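Long-range contacts in sensor protein (Geobacter sulfurreducens, PDB 3H7M), which forms the periplasmic-binding-protein-like sensor domain of a membrane histidine kinase that probably phosphorylates protein histidines with ATP: residues R42-V47 and A213-T218; D88-H93 and R207-L212. All coordinates share one frame; numbering follows the deposited sequence.

Interaction 1 (R42-V47 and A213-T218); sequences RAIAEV and AILRKT
Leu215 meets Ile44 with its long axis at about a right angle to that of the isoleucine, an example of how two helices that meet nearly crosswise can share one inserted side chain. The leucine is extended: CG sits beside its own backbone N, anti to the carbonyl carbon (chi1 -66°), and CD1 continues the chain outward. That CD1 reaches the flank of Ile44 at CG1, 3.5 Å away, the closest approach between the two segments. The two methyls of Leu215 divide the contact. CD1 also touches Ala43 CB at 3.9 Å, while CD2 lies 4.0 Å from the same Ala43 CB and 4.2 Å from Val47 CG1, so the fork straddles the small alanine and is bounded by the two branched residues. The axes of the short helical segments approach to 10.1 Å and make an angle of 96°. Both segments belong to the solute-binding-protein fold of family 3, in which a lobe is assembled from N- and C-terminal parts of the chain; here a helix near the start, 36-48, receives one near the end, 202-218. Val47 is oblique to Leu215 and works through both of its methyls. While CG1 faces the leucine, CG2 turns to Ile214, whose outermost methyl CD1 stands 4.2 Å from it at the less buried margin. Helix 220-227 also packs here: Ala43 touches Gln220 and Ile224, and Leu215 touches Gln220 and Tyr221.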
loop_
_atom_site.group_PDB
_atom_site.type_symbol
_atom_site.label_atom_id
_atom_site.label_comp_id
_atom_site.label_asym_id
_atom_site.label_seq_id
_atom_site.Cartn_x
_atom_site.Cartn_y
_atom_site.Cartn_z
ATOM N N ARG A 42 -16.023 -1.262 0.920
ATOM C CA ARG A 42 -17.421 -1.421 0.571
ATOM C C ARG A 42 -18.132 -2.168 1.665
ATOM O O ARG A 42 -19.277 -1.840 2.006
ATOM C CB ARG A 42 -17.611 -2.179 -0.746
ATOM C CG ARG A 42 -17.244 -1.378 -1.989
ATOM C CD ARG A 42 -17.887 -1.964 -3.245
ATOM N NE ARG A 42 -17.553 -1.196 -4.446
ATOM C CZ ARG A 42 -16.741 -1.630 -5.408
ATOM N NH1 ARG A 42 -16.182 -2.832 -5.318
ATOM N NH2 ARG A 42 -16.476 -0.863 -6.457
ATOM N N ALA A 43 -17.466 -3.166 2.234
ATOM C CA ALA A 43 -18.123 -3.937 3.274
ATOM C C ALA A 43 -18.378 -3.055 4.491
ATOM O O ALA A 43 -19.433 -3.140 5.102
ATOM C CB ALA A 43 -17.299 -5.161 3.664
ATOM N N ILE A 44 -17.413 -2.207 4.833
ATOM C CA ILE A 44 -17.549 -1.320 5.978
ATOM C C ILE A 44 -18.689 -0.322 5.728
ATOM O O ILE A 44 -19.514 -0.070 6.609
ATOM C CB ILE A 44 -16.226 -0.553 6.224
ATOM C CG1 ILE A 44 -15.221 -1.462 6.936
ATOM C CG2 ILE A 44 -16.484 0.718 7.013
ATOM C CD1 ILE A 44 -13.871 -0.787 7.202
ATOM N N ALA A 45 -18.727 0.232 4.519
ATOM C CA ALA A 45 -19.750 1.199 4.139
ATOM C C ALA A 45 -21.093 0.559 4.347
ATOM O O ALA A 45 -22.044 1.186 4.796
ATOM C CB ALA A 45 -19.600 1.569 2.699
ATOM N N GLU A 46 -21.161 -0.720 4.039
ATOM C CA GLU A 46 -22.416 -1.388 4.188
ATOM C C GLU A 46 -22.831 -1.593 5.623
ATOM O O GLU A 46 -23.997 -1.410 5.932
ATOM C CB GLU A 46 -22.416 -2.722 3.458
ATOM C CG GLU A 46 -23.734 -3.393 3.554
ATOM C CD GLU A 46 -23.898 -4.486 2.557
ATOM O OE1 GLU A 46 -22.996 -5.346 2.472
ATOM O OE2 GLU A 46 -24.940 -4.492 1.869
ATOM N N VAL A 47 -21.920 -1.957 6.520
ATOM C CA VAL A 47 -22.392 -2.162 7.886
ATOM C C VAL A 47 -22.601 -0.844 8.641
ATOM O O VAL A 47 -23.410 -0.781 9.547
ATOM C CB VAL A 47 -21.452 -3.072 8.720
ATOM C CG1 VAL A 47 -21.102 -4.336 7.932
ATOM C CG2 VAL A 47 -20.226 -2.312 9.124
ATOM N N ALA A 213 -13.814 -3.257 13.122
ATOM C CA ALA A 213 -14.007 -4.120 14.271
ATOM C C ALA A 213 -15.207 -5.033 14.048
ATOM O O ALA A 213 -15.180 -6.209 14.408
ATOM C CB ALA A 213 -14.200 -3.269 15.533
ATOM N N ILE A 214 -16.261 -4.497 13.435
ATOM C CA ILE A 214 -17.445 -5.308 13.191
ATOM C C ILE A 214 -17.150 -6.433 12.210
ATOM O O ILE A 214 -17.472 -7.599 12.479
ATOM C CB ILE A 214 -18.607 -4.463 12.661
ATOM C CG1 ILE A 214 -19.121 -3.530 13.759
ATOM C CG2 ILE A 214 -19.697 -5.363 12.182
ATOM C CD1 ILE A 214 -20.249 -2.637 13.319
ATOM N N LEU A 215 -16.543 -6.089 11.071
ATOM C CA LEU A 215 -16.159 -7.128 10.085
ATOM C C LEU A 215 -15.321 -8.240 10.740
ATOM O O LEU A 215 -15.495 -9.419 10.436
ATOM C CB LEU A 215 -15.351 -6.514 8.932
ATOM C CG LEU A 215 -16.151 -5.539 8.072
ATOM C CD1 LEU A 215 -15.300 -4.973 6.957
ATOM C CD2 LEU A 215 -17.392 -6.257 7.547
ATOM N N ARG A 216 -14.422 -7.877 11.656
ATOM C CA ARG A 216 -13.632 -8.914 12.308
ATOM C C ARG A 216 -14.453 -9.824 13.205
ATOM O O ARG A 216 -14.232 -11.028 13.228
ATOM C CB ARG A 216 -12.489 -8.307 13.095
ATOM C CG ARG A 216 -11.483 -7.576 12.223
ATOM C CD ARG A 216 -10.420 -6.878 13.067
ATOM N NE ARG A 216 -9.098 -7.461 12.857
ATOM C CZ ARG A 216 -8.119 -6.887 12.165
ATOM N NH1 ARG A 216 -8.297 -5.695 11.610
ATOM N NH2 ARG A 216 -6.963 -7.520 12.013
ATOM N N LYS A 217 -15.426 -9.287 13.930
ATOM C CA LYS A 217 -16.211 -10.161 14.803
ATOM C C LYS A 217 -17.259 -10.996 14.092
ATOM O O LYS A 217 -17.742 -11.993 14.648
ATOM C CB LYS A 217 -16.876 -9.354 15.919
ATOM C CG LYS A 217 -15.873 -8.577 16.743
ATOM C CD LYS A 217 -16.489 -8.003 18.009
ATOM C CE LYS A 217 -15.434 -7.366 18.886
ATOM N NZ LYS A 217 -15.031 -8.330 19.937
ATOM N N THR A 218 -17.622 -10.621 12.865
ATOM C CA THR A 218 -18.653 -11.400 12.166
ATOM C C THR A 218 -18.094 -12.453 11.244
ATOM O O THR A 218 -18.827 -13.338 10.792
ATOM C CB THR A 218 -19.599 -10.510 11.317
ATOM O OG1 THR A 218 -18.852 -9.879 10.269
ATOM C CG2 THR A 218 -20.267 -9.441 12.185
#

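Interaction 2 (D88-H93 and R207-L212). With NA (sodium ion), chain B.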
loop_
_atom_site.group_PDB
_atom_site.type_symbol
_atom_site.label_atom_id
_atom_site.label_comp_id
_atom_site.label_asym_id
_atom_site.label_seq_id
_atom_site.Cartn_x
_atom_site.Cartn_y
_atom_site.Cartn_z
ATOM N N ASP A 88 -4.732 10.779 11.243
ATOM C CA ASP A 88 -4.995 9.787 12.263
ATOM C C ASP A 88 -5.261 8.455 11.601
ATOM O O ASP A 88 -5.974 8.378 10.606
ATOM C CB ASP A 88 -6.181 10.224 13.132
ATOM C CG ASP A 88 -6.000 11.635 13.701
ATOM O OD1 ASP A 88 -4.842 12.059 13.889
ATOM O OD2 ASP A 88 -7.014 12.316 13.967
ATOM N N PHE A 89 -4.651 7.413 12.149
ATOM C CA PHE A 89 -4.798 6.072 11.624
ATOM C C PHE A 89 -5.728 5.269 12.480
ATOM O O PHE A 89 -5.749 5.428 13.707
ATOM C CB PHE A 89 -3.462 5.334 11.610
ATOM C CG PHE A 89 -2.456 5.919 10.672
ATOM C CD1 PHE A 89 -1.946 7.194 10.889
ATOM C CD2 PHE A 89 -2.004 5.187 9.569
ATOM C CE1 PHE A 89 -0.996 7.743 10.024
ATOM C CE2 PHE A 89 -1.053 5.730 8.696
ATOM C CZ PHE A 89 -0.547 7.012 8.924
ATOM N N THR A 90 -6.494 4.395 11.835
ATOM C CA THR A 90 -7.386 3.519 12.560
ATOM C C THR A 90 -6.479 2.333 12.819
ATOM O O THR A 90 -5.329 2.341 12.400
ATOM C CB THR A 90 -8.510 3.029 11.661
ATOM O OG1 THR A 90 -7.934 2.349 10.528
ATOM C CG2 THR A 90 -9.360 4.192 11.185
ATOM N N PRO A 91 -6.956 1.323 13.560
ATOM C CA PRO A 91 -6.037 0.202 13.729
ATOM C C PRO A 91 -5.839 -0.281 12.276
ATOM O O PRO A 91 -6.645 0.043 11.397
ATOM C CB PRO A 91 -6.861 -0.798 14.543
ATOM C CG PRO A 91 -7.740 0.086 15.360
ATOM C CD PRO A 91 -8.146 1.178 14.421
ATOM N N PRO A 92 -4.787 -1.065 12.010
ATOM C CA PRO A 92 -4.521 -1.565 10.650
ATOM C C PRO A 92 -5.399 -2.748 10.231
ATOM O O PRO A 92 -5.817 -3.549 11.068
ATOM C CB PRO A 92 -3.057 -1.961 10.727
ATOM C CG PRO A 92 -2.977 -2.561 12.135
ATOM C CD PRO A 92 -3.802 -1.584 12.980
ATOM N N HIS A 93 -5.692 -2.863 8.940
ATOM C CA HIS A 93 -6.483 -4.003 8.504
ATOM C C HIS A 93 -5.562 -5.097 7.952
ATOM O O HIS A 93 -5.977 -6.239 7.739
ATOM C CB HIS A 93 -7.597 -3.592 7.506
ATOM C CG HIS A 93 -7.128 -2.877 6.273
ATOM N ND1 HIS A 93 -6.340 -3.478 5.308
ATOM C CD2 HIS A 93 -7.398 -1.629 5.815
ATOM C CE1 HIS A 93 -6.145 -2.628 4.313
ATOM N NE2 HIS A 93 -6.774 -1.500 4.595
ATOM N N ARG A 207 -15.854 5.927 12.834
ATOM C CA ARG A 207 -16.825 5.336 11.946
ATOM C C ARG A 207 -16.139 4.125 11.288
ATOM O O ARG A 207 -16.675 3.010 11.273
ATOM C CB ARG A 207 -17.225 6.388 10.917
ATOM C CG ARG A 207 -18.548 6.158 10.236
ATOM C CD ARG A 207 -19.715 6.835 10.942
ATOM N NE ARG A 207 -20.869 6.868 10.042
ATOM C CZ ARG A 207 -20.992 7.702 9.006
ATOM N NH1 ARG A 207 -20.038 8.591 8.737
ATOM N NH2 ARG A 207 -22.062 7.630 8.217
ATOM N N PHE A 208 -14.928 4.339 10.784
ATOM C CA PHE A 208 -14.184 3.261 10.137
ATOM C C PHE A 208 -13.657 2.202 11.079
ATOM O O PHE A 208 -13.742 1.006 10.780
ATOM C CB PHE A 208 -13.047 3.845 9.295
ATOM C CG PHE A 208 -13.504 4.321 7.942
ATOM C CD1 PHE A 208 -13.640 3.425 6.885
ATOM C CD2 PHE A 208 -13.916 5.630 7.755
ATOM C CE1 PHE A 208 -14.191 3.832 5.660
ATOM C CE2 PHE A 208 -14.470 6.047 6.536
ATOM C CZ PHE A 208 -14.607 5.148 5.491
ATOM N N SER A 209 -13.156 2.621 12.235
ATOM C CA SER A 209 -12.604 1.667 13.184
ATOM C C SER A 209 -13.674 0.692 13.623
ATOM O O SER A 209 -13.437 -0.509 13.750
ATOM C CB SER A 209 -12.045 2.397 14.406
ATOM O OG SER A 209 -11.255 3.500 14.008
ATOM N N GLU A 210 -14.859 1.232 13.851
ATOM C CA GLU A 210 -15.997 0.442 14.283
ATOM C C GLU A 210 -16.392 -0.561 13.186
ATOM O O GLU A 210 -16.654 -1.740 13.464
ATOM C CB GLU A 210 -17.157 1.393 14.603
ATOM C CG GLU A 210 -18.209 0.833 15.544
ATOM C CD GLU A 210 -19.332 1.831 15.830
ATOM O OE1 GLU A 210 -19.047 3.047 15.936
ATOM O OE2 GLU A 210 -20.497 1.396 15.960
ATOM N N GLY A 211 -16.445 -0.088 11.940
ATOM C CA GLY A 211 -16.772 -0.982 10.836
ATOM C C GLY A 211 -15.748 -2.116 10.755
ATOM O O GLY A 211 -16.106 -3.291 10.642
ATOM N N LEU A 212 -14.466 -1.772 10.849
ATOM C CA LEU A 212 -13.413 -2.790 10.791
ATOM C C LEU A 212 -13.600 -3.782 11.919
ATOM O O LEU A 212 -13.579 -5.002 11.708
ATOM C CB LEU A 212 -12.034 -2.139 10.899
ATOM C CG LEU A 212 -10.807 -3.034 10.752
ATOM C CD1 LEU A 212 -10.862 -3.857 9.439
ATOM C CD2 LEU A 212 -9.595 -2.132 10.764
HETATM NA NA NA B . -2.500 11.194 14.795
HETATM O O HOH W 1 -1.396 13.285 16.618
#
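Thr90 meets Ser209 by van der Waals contact in a pairing that has no hydrogen bond between its two segments. Thr90 CG2 lies 3.5 Å from Ser209 OG and 4.2 Å from Phe208 CB, while the Phe208 ring leads away to stack on Tyr195. Pro91 borders the same serine through CD. One turn later Leu212, with CG anti to its backbone N (chi1 -176°), spreads its methyls: CD1 rests 3.8 Å from His93 CB, and CD2 lies 3.7 Å from Pro91 O.

Thr90 OG1 donates to Pro91 O at 2.8 Å, Ser209 OG is hydrogen-bonded to Leu205 O, and His93 NE2 to Gln75 O. An alanine at Thr90, lacking OG1 and CG2, would probably open a gap beside Phe208 CB, thin the contact with Ser209, and leave Pro91 O without its hydroxyl partner.

Close to the start of the strand, Asp88 OD1 holds a sodium ion at 2.7 Å together with Ala84 O, Gln199 OE1 and a water.

In this lobe of the family 3 solute-binding fold, built from both ends of the chain, C-terminal helix 202-218 packs on strand 87-103, which pairs with strand 181-198, while helix 36-48 receives His93 at Leu40 and Phe208 at Ile44.

Overall arrangement
From the N terminus, the chain first supplies helix 36-48, then strand 87-103, and only near its end helix 202-218, which serves both contacts. Residues 207-212 close the shorter loop back to 88-93 (interaction 2), and the following turns, 213-218, close the longer one back to 42-47 (interaction 1), so the first loop lies wholly within the second and neither crosses the other. Their centres are about 10 Å apart. Ile44 joins them, its CD1 lying 3.8 Å from Leu212 N and its CG2 3.9 Å from Phe208 CD1. Helix 202-218 thus ties an early helix to a strand of the mixed sheet that starts near the sodium site.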